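Local coordinates for protein aspergillopepsin II heavy chain (Aspergillus niger var. macrosporus, PDB 1Y43) that probably works with its light chain as an acid-active endopeptidase of the glutamic peptidase (G1) family, cutting peptide bonds in proteins, at residues A40-Y45 / Y50-I55; V109-F112 / L118-F121; A132-T135 / T140-P143; M149-E152 / L158-T161. All coordinates share one frame; numbering follows the deposited sequence.

Contact 1 of 4, residues A40-Y45 / Y50-I55; sequences AWYEWY and YDFSDI
Tyr42 puts the edge of its ring against the face of Phe52 while the backbone oxygen of Tyr50 lies over one face of the Tyr42 ring, an unusual gathering of aromatics on one side of a short beta hairpin. This hairpin joins strand 35-45 to strand 50-52 in a curved sheet of the concanavalin-like beta sandwich. The T-shaped pair is tilted: the planes stand at 59°, and Tyr42 CD2 comes within 3.5 Å of Phe52 CZ. With CG of Tyr42 held between the backbone N and the carbonyl carbon (chi1 61°), the ring folds over the partner strand, and its far end reaches Tyr50, where Tyr42 OH lies 3.5 Å from Tyr50 CB. The ring of Tyr50 meets it obliquely, and His90 of strand 86-92 stacks on Tyr42. Beneath the rings, Tyr42 and Tyr50 are a hydrogen-bonded antiparallel pair: Tyr42 N to Tyr50 O and Tyr50 N to Tyr42 O are both 2.9 Å. Trp41 and Asp51 form the next, non-hydrogen-bonded pair and turn their side chains to the other face. Farther along, Phe52 N gives Ala40 O a nearly straight bond (175°) from above the carbonyl plane. Where the strands part, one water bridges them, donating to Phe52 O and Ile55 O and accepting from Ala40 N at 2.9 Å.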
loop_
_atom_site.group_PDB
_atom_site.type_symbol
_atom_site.label_atom_id
_atom_site.label_comp_id
_atom_site.label_asym_id
_atom_site.label_seq_id
_atom_site.Cartn_x
_atom_site.Cartn_y
_atom_site.Cartn_z
ATOM N N ALA B 40 2.020 6.326 9.661
ATOM C CA ALA B 40 0.904 5.571 9.103
ATOM C C ALA B 40 -0.093 6.602 8.583
ATOM O O ALA B 40 -0.246 7.674 9.174
ATOM C CB ALA B 40 0.274 4.681 10.172
ATOM N N TRP B 41 -0.806 6.264 7.515
ATOM C CA TRP B 41 -1.746 7.198 6.906
ATOM C C TRP B 41 -2.908 6.487 6.218
ATOM O O TRP B 41 -2.864 5.268 6.014
ATOM C CB TRP B 41 -0.997 8.038 5.856
ATOM C CG TRP B 41 -0.226 7.196 4.843
ATOM C CD1 TRP B 41 1.081 6.795 4.938
ATOM C CD2 TRP B 41 -0.749 6.573 3.656
ATOM N NE1 TRP B 41 1.395 5.950 3.894
ATOM C CE2 TRP B 41 0.294 5.796 3.093
ATOM C CE3 TRP B 41 -1.999 6.585 3.016
ATOM C CZ2 TRP B 41 0.126 5.041 1.932
ATOM C CZ3 TRP B 41 -2.165 5.831 1.855
ATOM C CH2 TRP B 41 -1.104 5.070 1.329
ATOM N N TYR B 42 -3.945 7.249 5.872
ATOM C CA TYR B 42 -5.097 6.709 5.146
ATOM C C TYR B 42 -5.457 7.716 4.064
ATOM O O TYR B 42 -5.111 8.898 4.167
ATOM C CB TYR B 42 -6.318 6.486 6.050
ATOM C CG TYR B 42 -6.852 7.742 6.702
ATOM C CD1 TYR B 42 -7.746 8.582 6.030
ATOM C CD2 TYR B 42 -6.440 8.097 7.989
ATOM C CE1 TYR B 42 -8.214 9.744 6.628
ATOM C CE2 TYR B 42 -6.898 9.251 8.603
ATOM C CZ TYR B 42 -7.785 10.071 7.915
ATOM O OH TYR B 42 -8.234 11.218 8.526
ATOM N N GLU B 43 -6.160 7.258 3.038
ATOM C CA GLU B 43 -6.564 8.142 1.963
ATOM C C GLU B 43 -7.678 7.558 1.130
ATOM O O GLU B 43 -7.692 6.360 0.844
ATOM C CB GLU B 43 -5.376 8.442 1.034
ATOM C CG GLU B 43 -5.763 9.273 -0.203
ATOM C CD GLU B 43 -4.567 9.854 -0.954
ATOM O OE1 GLU B 43 -3.431 9.350 -0.807
ATOM O OE2 GLU B 43 -4.782 10.855 -1.672
ATOM N N TRP B 44 -8.651 8.392 0.816
ATOM C CA TRP B 44 -9.718 7.992 -0.075
ATOM C C TRP B 44 -9.558 8.975 -1.243
ATOM O O TRP B 44 -10.137 10.070 -1.245
ATOM C CB TRP B 44 -11.111 8.108 0.562
ATOM C CG TRP B 44 -12.209 7.501 -0.306
ATOM C CD1 TRP B 44 -12.488 7.793 -1.630
ATOM C CD2 TRP B 44 -13.136 6.483 0.070
ATOM N NE1 TRP B 44 -13.515 7.017 -2.079
ATOM C CE2 TRP B 44 -13.934 6.198 -1.057
ATOM C CE3 TRP B 44 -13.366 5.770 1.259
ATOM C CZ2 TRP B 44 -14.953 5.232 -1.038
ATOM C CZ3 TRP B 44 -14.373 4.811 1.277
ATOM C CH2 TRP B 44 -15.150 4.551 0.138
ATOM N N TYR B 45 -8.673 8.627 -2.171
ATOM C CA TYR B 45 -8.407 9.447 -3.346
ATOM C C TYR B 45 -9.739 9.691 -4.060
ATOM O O TYR B 45 -10.531 8.765 -4.196
ATOM C CB TYR B 45 -7.420 8.691 -4.241
ATOM C CG TYR B 45 -7.120 9.352 -5.559
ATOM C CD1 TYR B 45 -7.940 9.136 -6.671
ATOM C CD2 TYR B 45 -6.018 10.192 -5.700
ATOM C CE1 TYR B 45 -7.665 9.742 -7.904
ATOM C CE2 TYR B 45 -5.728 10.803 -6.929
ATOM C CZ TYR B 45 -6.559 10.577 -8.024
ATOM O OH TYR B 45 -6.298 11.197 -9.235
ATOM N N TYR B 50 -4.155 11.566 4.909
ATOM C CA TYR B 50 -4.073 12.142 6.250
ATOM C C TYR B 50 -3.320 11.151 7.127
ATOM O O TYR B 50 -3.395 9.940 6.916
ATOM C CB TYR B 50 -5.469 12.430 6.829
ATOM C CG TYR B 50 -6.270 13.452 6.044
ATOM C CD1 TYR B 50 -6.034 14.818 6.205
ATOM C CD2 TYR B 50 -7.256 13.055 5.135
ATOM C CE1 TYR B 50 -6.759 15.764 5.482
ATOM C CE2 TYR B 50 -7.989 13.997 4.411
ATOM C CZ TYR B 50 -7.731 15.349 4.586
ATOM O OH TYR B 50 -8.429 16.293 3.864
ATOM N N ASP B 51 -2.547 11.664 8.073
ATOM C CA ASP B 51 -1.786 10.796 8.961
ATOM C C ASP B 51 -2.573 10.350 10.174
ATOM O O ASP B 51 -3.452 11.071 10.658
ATOM C CB ASP B 51 -0.537 11.500 9.498
ATOM C CG ASP B 51 0.374 11.998 8.413
ATOM O OD1 ASP B 51 0.497 11.340 7.359
ATOM O OD2 ASP B 51 0.966 13.066 8.626
ATOM N N PHE B 52 -2.250 9.145 10.639
ATOM C CA PHE B 52 -2.810 8.586 11.864
ATOM C C PHE B 52 -1.775 9.026 12.901
ATOM O O PHE B 52 -0.699 8.431 13.000
ATOM C CB PHE B 52 -2.802 7.064 11.816
ATOM C CG PHE B 52 -3.966 6.465 11.112
ATOM C CD1 PHE B 52 -5.257 6.620 11.614
ATOM C CD2 PHE B 52 -3.772 5.661 10.002
ATOM C CE1 PHE B 52 -6.348 5.962 11.022
ATOM C CE2 PHE B 52 -4.851 5.003 9.403
ATOM C CZ PHE B 52 -6.141 5.152 9.918
ATOM N N SER B 53 -2.107 10.048 13.678
ATOM C CA SER B 53 -1.191 10.583 14.687
ATOM C C SER B 53 -1.103 9.822 16.011
ATOM O O SER B 53 -0.176 10.029 16.796
ATOM C CB SER B 53 -1.538 12.047 14.963
ATOM O OG SER B 53 -1.341 12.812 13.787
ATOM N N ASP B 54 -2.068 8.955 16.266
ATOM C CA ASP B 54 -2.101 8.197 17.511
ATOM C C ASP B 54 -1.545 6.772 17.416
ATOM O O ASP B 54 -2.036 5.863 18.087
ATOM C CB ASP B 54 -3.524 8.210 18.105
ATOM C CG ASP B 54 -4.594 7.716 17.129
ATOM O OD1 ASP B 54 -4.359 7.677 15.888
ATOM O OD2 ASP B 54 -5.700 7.371 17.612
ATOM N N ILE B 55 -0.551 6.577 16.556
ATOM C CA ILE B 55 0.079 5.269 16.409
ATOM C C ILE B 55 1.554 5.433 16.073
ATOM O O ILE B 55 1.938 6.220 15.198
ATOM C CB ILE B 55 -0.621 4.349 15.362
ATOM C CG1 ILE B 55 -0.062 2.920 15.481
ATOM C CG2 ILE B 55 -0.411 4.880 13.930
ATOM C CD1 ILE B 55 -0.905 1.846 14.805
HETATM O O HOH W 1 2.007 7.375 12.334
#

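Contact 2 of 4, residues V109-F112 / L118-F121; sequences VEDF and LVAF
Asp111 reaches across the hairpin of strands 104-114 and 117-121 and ends against the backbone of Val119. Its CB lies beside the Phe121 ring, 3.6 Å from Phe121 CD1, and the carboxylate continues past that ring with the two planes only 24° apart. CG, anti to the backbone N (chi1 -177°), is thereby carried toward the partner strand and sits 3.3 Å from Val119 O. At the tip the two oxygens have different company. OD1 comes within 2.5 Å of Val119 O and also touches a methyl, Val119 CG1, at 3.2 Å. OD2 is turned toward Phe121 CB and Leu118 CB, and takes a hydrogen bond from NE2 of Gln153 on strand 147-153. The same Val119 CG1 serves a second neighbour: it stands over the centre of the Phe112 ring in a CH-pi contact, 3.8 Å from the centroid of that ring and 7° off its normal. Backbone pairing here is sparse; Val119 N donates to Phe112 O at 2.8 Å, while the CA of Leu118 makes a CH contact with the same oxygen. Val109 and Glu110, at the start of 109-112, pair with a strand of another chain, so the sheet of the beta sandwich runs on across the interface. Two oxygens as close as Asp111 OD1 and Val119 O suggest that the acid group keeps a proton and shares it with the carbonyl oxygen as a donor, which would suit a buried aspartate in an enzyme active in acid.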
loop_
_atom_site.group_PDB
_atom_site.type_symbol
_atom_site.label_atom_id
_atom_site.label_comp_id
_atom_site.label_asym_id
_atom_site.label_seq_id
_atom_site.Cartn_x
_atom_site.Cartn_y
_atom_site.Cartn_z
ATOM N N VAL B 109 4.043 -1.252 -3.092
ATOM C CA VAL B 109 5.153 -0.472 -2.557
ATOM C C VAL B 109 5.251 0.635 -3.627
ATOM O O VAL B 109 5.420 0.365 -4.824
ATOM C CB VAL B 109 6.469 -1.268 -2.438
ATOM C CG1 VAL B 109 7.605 -0.329 -2.074
ATOM C CG2 VAL B 109 6.340 -2.336 -1.357
ATOM N N GLU B 110 5.116 1.878 -3.197
ATOM C CA GLU B 110 5.089 2.996 -4.124
ATOM C C GLU B 110 6.132 4.082 -3.939
ATOM O O GLU B 110 6.607 4.336 -2.825
ATOM C CB GLU B 110 3.700 3.642 -4.048
ATOM C CG GLU B 110 3.542 4.930 -4.848
ATOM C CD GLU B 110 2.147 5.539 -4.762
ATOM O OE1 GLU B 110 1.238 4.944 -4.156
ATOM O OE2 GLU B 110 1.961 6.632 -5.319
ATOM N N ASP B 111 6.495 4.700 -5.062
ATOM C CA ASP B 111 7.386 5.848 -5.051
ATOM C C ASP B 111 6.346 6.968 -5.232
ATOM O O ASP B 111 5.851 7.197 -6.336
ATOM C CB ASP B 111 8.358 5.807 -6.239
ATOM C CG ASP B 111 9.350 6.969 -6.217
ATOM O OD1 ASP B 111 9.262 7.811 -5.296
ATOM O OD2 ASP B 111 10.212 7.050 -7.107
ATOM N N PHE B 112 5.959 7.608 -4.133
ATOM C CA PHE B 112 4.926 8.640 -4.177
ATOM C C PHE B 112 5.364 10.020 -4.676
ATOM O O PHE B 112 6.548 10.342 -4.688
ATOM C CB PHE B 112 4.222 8.729 -2.815
ATOM C CG PHE B 112 5.137 9.026 -1.652
ATOM C CD1 PHE B 112 5.433 10.340 -1.313
ATOM C CD2 PHE B 112 5.677 7.993 -0.874
ATOM C CE1 PHE B 112 6.233 10.636 -0.212
ATOM C CE2 PHE B 112 6.478 8.277 0.230
ATOM C CZ PHE B 112 6.762 9.603 0.562
ATOM N N LEU B 118 8.332 12.666 -8.317
ATOM C CA LEU B 118 8.238 11.590 -7.338
ATOM C C LEU B 118 9.369 11.775 -6.343
ATOM O O LEU B 118 10.430 12.319 -6.680
ATOM C CB LEU B 118 8.367 10.218 -8.018
ATOM C CG LEU B 118 7.396 9.907 -9.164
ATOM C CD1 LEU B 118 7.666 8.515 -9.683
ATOM C CD2 LEU B 118 5.949 10.040 -8.707
ATOM N N VAL B 119 9.129 11.354 -5.110
ATOM C CA VAL B 119 10.135 11.449 -4.066
ATOM C C VAL B 119 11.313 10.519 -4.416
ATOM O O VAL B 119 11.137 9.506 -5.099
ATOM C CB VAL B 119 9.520 11.077 -2.673
ATOM C CG1 VAL B 119 9.184 9.601 -2.588
ATOM C CG2 VAL B 119 10.427 11.514 -1.540
ATOM N N ALA B 120 12.526 10.914 -4.041
ATOM C CA ALA B 120 13.698 10.077 -4.302
ATOM C C ALA B 120 13.359 8.756 -3.631
ATOM O O ALA B 120 12.923 8.737 -2.470
ATOM C CB ALA B 120 14.944 10.695 -3.688
ATOM N N PHE B 121 13.526 7.671 -4.377
ATOM C CA PHE B 121 13.164 6.334 -3.925
ATOM C C PHE B 121 14.172 5.645 -3.000
ATOM O O PHE B 121 15.311 5.398 -3.376
ATOM C CB PHE B 121 12.890 5.491 -5.165
ATOM C CG PHE B 121 12.025 4.302 -4.917
ATOM C CD1 PHE B 121 10.865 4.396 -4.146
ATOM C CD2 PHE B 121 12.352 3.087 -5.494
ATOM C CE1 PHE B 121 10.035 3.276 -3.963
ATOM C CE2 PHE B 121 11.543 1.964 -5.321
ATOM C CZ PHE B 121 10.381 2.055 -4.556
#

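Contact 3 of 4, residues A132-T135 / T140-P143; sequences AEAT and TVGP
A beta hairpin made by strands 126-136 and 139-141 brings Ala134 opposite Val141 as a hydrogen-bonded antiparallel pair. Ala134 N donates to Val141 O at 2.9 Å, and Val141 N returns the bond to Ala134 O at 2.8 Å. Each of these oxygens also receives a CA-H contact: Glu133 CA approaches Val141 O at 3.5 Å, and Thr140 CA approaches Ala134 O at 3.3 Å. On one face of the pair the CB of Ala134 lies near a single branch of Val141, CG2; with chi1 at -61° this methyl is the one turned to the partner strand, and it leans on Ala134 O as well. On the other face, Thr135 and Thr140 form the neighbouring non-hydrogen-bonded pair. There the hydroxyl of one meets the methyl of the other, Thr135 OG1 to Thr140 CG2 at 3.7 Å, so the threonines touch without bonding to each other. Within this chain strand 139-141 is an outermost strand of a five-stranded antiparallel sheet of the beta sandwich. On strand 126-136, Glu133 to Thr135 also pair with a strand of another chain, so the sheet runs on into that chain. Toward the other end the strands separate, and Pro143 has no N-H to offer. Its ring carbon CD lies instead 3.4 Å from Ala132 O, a buried oxygen with no hydrogen-bond partner in the model, while Trp107 of strand 104-114 lies against both Ala132 and Pro143.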
loop_
_atom_site.group_PDB
_atom_site.type_symbol
_atom_site.label_atom_id
_atom_site.label_comp_id
_atom_site.label_asym_id
_atom_site.label_seq_id
_atom_site.Cartn_x
_atom_site.Cartn_y
_atom_site.Cartn_z
ATOM N N ALA B 132 -1.843 -12.162 2.642
ATOM C CA ALA B 132 -2.341 -11.261 1.607
ATOM C C ALA B 132 -3.630 -11.838 1.051
ATOM O O ALA B 132 -3.601 -12.788 0.262
ATOM C CB ALA B 132 -1.302 -11.117 0.514
ATOM N N GLU B 133 -4.752 -11.258 1.461
ATOM C CA GLU B 133 -6.066 -11.744 1.063
ATOM C C GLU B 133 -7.027 -10.630 0.684
ATOM O O GLU B 133 -7.027 -9.559 1.302
ATOM C CB GLU B 133 -6.686 -12.534 2.230
ATOM C CG GLU B 133 -5.878 -13.763 2.652
ATOM C CD GLU B 133 -6.447 -14.489 3.861
ATOM O OE1 GLU B 133 -7.521 -14.098 4.365
ATOM O OE2 GLU B 133 -5.822 -15.479 4.309
ATOM N N ALA B 134 -7.838 -10.895 -0.338
ATOM C CA ALA B 134 -8.869 -9.963 -0.801
ATOM C C ALA B 134 -10.202 -10.710 -0.719
ATOM O O ALA B 134 -10.241 -11.922 -0.932
ATOM C CB ALA B 134 -8.594 -9.533 -2.245
ATOM N N THR B 135 -11.283 -10.006 -0.409
ATOM C CA THR B 135 -12.593 -10.633 -0.313
ATOM C C THR B 135 -13.475 -10.086 -1.417
ATOM O O THR B 135 -13.612 -8.875 -1.566
ATOM C CB THR B 135 -13.231 -10.372 1.055
ATOM O OG1 THR B 135 -12.333 -10.825 2.072
ATOM C CG2 THR B 135 -14.549 -11.127 1.196
ATOM N N THR B 140 -12.721 -15.397 -0.103
ATOM C CA THR B 140 -11.368 -14.848 -0.038
ATOM C C THR B 140 -10.453 -15.441 -1.108
ATOM O O THR B 140 -10.497 -16.647 -1.395
ATOM C CB THR B 140 -10.731 -15.043 1.357
ATOM O OG1 THR B 140 -10.588 -16.441 1.622
ATOM C CG2 THR B 140 -11.602 -14.422 2.433
ATOM N N VAL B 141 -9.628 -14.587 -1.707
ATOM C CA VAL B 141 -8.683 -15.005 -2.742
ATOM C C VAL B 141 -7.336 -14.382 -2.450
ATOM O O VAL B 141 -7.249 -13.302 -1.851
ATOM C CB VAL B 141 -9.113 -14.548 -4.170
ATOM C CG1 VAL B 141 -10.465 -15.167 -4.561
ATOM C CG2 VAL B 141 -9.188 -13.030 -4.249
ATOM N N GLY B 142 -6.292 -15.087 -2.859
ATOM C CA GLY B 142 -4.936 -14.611 -2.671
ATOM C C GLY B 142 -4.410 -13.940 -3.930
ATOM O O GLY B 142 -5.142 -13.790 -4.917
ATOM N N PRO B 143 -3.121 -13.588 -3.952
ATOM C CA PRO B 143 -2.498 -12.928 -5.110
ATOM C C PRO B 143 -1.971 -13.799 -6.266
ATOM O O PRO B 143 -1.373 -13.272 -7.202
ATOM C CB PRO B 143 -1.382 -12.112 -4.459
ATOM C CG PRO B 143 -0.947 -12.977 -3.316
ATOM C CD PRO B 143 -2.244 -13.543 -2.767
#

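Contact 4 of 4, residues M149-E152 / L158-T161; sequences MDIE and LTET
Asp150 points its carboxylate across a beta hairpin at Thr159 and Thr161, and side chains thereby do much of the bonding between strands 147-153 and 156-163 of the antiparallel sheet. Among the hydroxyl bonds, Asp150 OD1 accepts two: from Thr159 OG1 at 2.6 Å, on the anti side of that oxygen, and from Thr161 OG1 at 2.8 Å, from above the carboxylate plane. Asp150 OD2 uses its syn lone pair for a longer, bent bond from Thr161 N (3.2 Å, 139°). Three donors, one of them weakly placed, should limit the group's rotation. An acidic side chain of another chain lies close to OD2, which might raise the tendency of either acid to hold a proton. Within 149-152 and 158-161 one backbone-to-backbone bond is made, Leu158 N to Ile151 O at 2.9 Å; Thr159 N is buried with no partner in the model. The apolar contact is Ile151 CG2 against Leu158 CD1 at 4.0 Å, next to Phe121 of strand 117-121. Joining the two kinds of bonding is Thr159, where chi1 of 64° tucks OG1 over its own backbone. From there the hydroxyl both donates to the aspartate and receives the N-H of Ile151, with Ile151 N 3.0 Å from Thr159 OG1.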
loop_
_atom_site.group_PDB
_atom_site.type_symbol
_atom_site.label_atom_id
_atom_site.label_comp_id
_atom_site.label_asym_id
_atom_site.label_seq_id
_atom_site.Cartn_x
_atom_site.Cartn_y
_atom_site.Cartn_z
ATOM N N MET B 149 3.518 -5.956 -10.979
ATOM C CA MET B 149 4.042 -4.672 -11.425
ATOM C C MET B 149 5.369 -4.335 -10.768
ATOM O O MET B 149 5.613 -4.710 -9.619
ATOM C CB MET B 149 3.058 -3.540 -11.100
ATOM C CG MET B 149 1.842 -3.472 -12.001
ATOM S SD MET B 149 0.910 -1.996 -11.606
ATOM C CE MET B 149 -0.553 -2.282 -12.577
ATOM N N ASP B 150 6.232 -3.649 -11.517
ATOM C CA ASP B 150 7.518 -3.199 -10.999
ATOM C C ASP B 150 7.807 -1.794 -11.478
ATOM O O ASP B 150 7.275 -1.357 -12.493
ATOM C CB ASP B 150 8.653 -4.145 -11.376
ATOM C CG ASP B 150 8.749 -5.323 -10.442
ATOM O OD1 ASP B 150 8.882 -5.135 -9.221
ATOM O OD2 ASP B 150 8.649 -6.448 -10.923
ATOM N N ILE B 151 8.645 -1.094 -10.724
ATOM C CA ILE B 151 9.006 0.281 -11.028
ATOM C C ILE B 151 10.212 0.387 -11.970
ATOM O O ILE B 151 11.238 -0.282 -11.789
ATOM C CB ILE B 151 9.285 1.092 -9.729
ATOM C CG1 ILE B 151 8.016 1.181 -8.885
ATOM C CG2 ILE B 151 9.798 2.496 -10.061
ATOM C CD1 ILE B 151 8.223 1.787 -7.499
ATOM N N GLU B 152 10.074 1.251 -12.964
ATOM C CA GLU B 152 11.124 1.504 -13.933
ATOM C C GLU B 152 11.144 3.015 -14.171
ATOM O O GLU B 152 10.130 3.588 -14.568
ATOM C CB GLU B 152 10.806 0.759 -15.218
ATOM C CG GLU B 152 11.787 0.959 -16.342
ATOM C CD GLU B 152 11.310 0.244 -17.586
ATOM O OE1 GLU B 152 10.496 0.834 -18.329
ATOM O OE2 GLU B 152 11.702 -0.924 -17.795
ATOM N N LEU B 158 13.889 -0.554 -10.765
ATOM C CA LEU B 158 14.169 -0.351 -9.348
ATOM C C LEU B 158 13.606 -1.407 -8.408
ATOM O O LEU B 158 13.931 -1.405 -7.220
ATOM C CB LEU B 158 13.690 1.040 -8.916
ATOM C CG LEU B 158 14.210 2.245 -9.708
ATOM C CD1 LEU B 158 13.541 3.506 -9.213
ATOM C CD2 LEU B 158 15.718 2.345 -9.587
ATOM N N THR B 159 12.760 -2.298 -8.921
ATOM C CA THR B 159 12.171 -3.346 -8.088
ATOM C C THR B 159 11.972 -4.650 -8.849
ATOM O O THR B 159 11.923 -4.668 -10.086
ATOM C CB THR B 159 10.759 -2.946 -7.526
ATOM O OG1 THR B 159 9.831 -2.772 -8.606
ATOM C CG2 THR B 159 10.825 -1.659 -6.718
ATOM N N GLU B 160 11.866 -5.729 -8.084
ATOM C CA GLU B 160 11.582 -7.062 -8.593
ATOM C C GLU B 160 10.503 -7.611 -7.653
ATOM O O GLU B 160 10.691 -7.660 -6.433
ATOM C CB GLU B 160 12.822 -7.958 -8.558
ATOM C CG GLU B 160 13.774 -7.721 -9.719
ATOM C CD GLU B 160 15.093 -8.477 -9.571
ATOM O OE1 GLU B 160 15.186 -9.357 -8.666
ATOM O OE2 GLU B 160 16.050 -8.180 -10.342
ATOM N N THR B 161 9.381 -8.024 -8.223
ATOM C CA THR B 161 8.274 -8.519 -7.430
ATOM C C THR B 161 7.977 -9.983 -7.716
ATOM O O THR B 161 8.070 -10.430 -8.858
ATOM C CB THR B 161 7.006 -7.663 -7.706
ATOM O OG1 THR B 161 7.234 -6.324 -7.250
ATOM C CG2 THR B 161 5.784 -8.231 -7.003
#

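All four contacts close beta hairpins, in series along the chain. Contacts 1 and 2 belong to one sheet, their centres about 17 Å apart, while contacts 3 and 4 lie in a second sheet, of five antiparallel strands, with centres about 21 Å apart. Contact 4 is mostly buried, the others partly. Contacts 2 and 4 meet between the sheets, Phe121 CZ packing on Ile151 CD1 at 3.7 Å. Both place a buried aspartate across their strands, Asp111 toward a carbonyl and Asp150 toward hydroxyls. Contact 1 adds an aromatic cluster to its backbone bonds, whereas contact 3 rests on plain backbone pairing. Strands of another chain pair with contacts 2, 3 and 4, but not with contact 1.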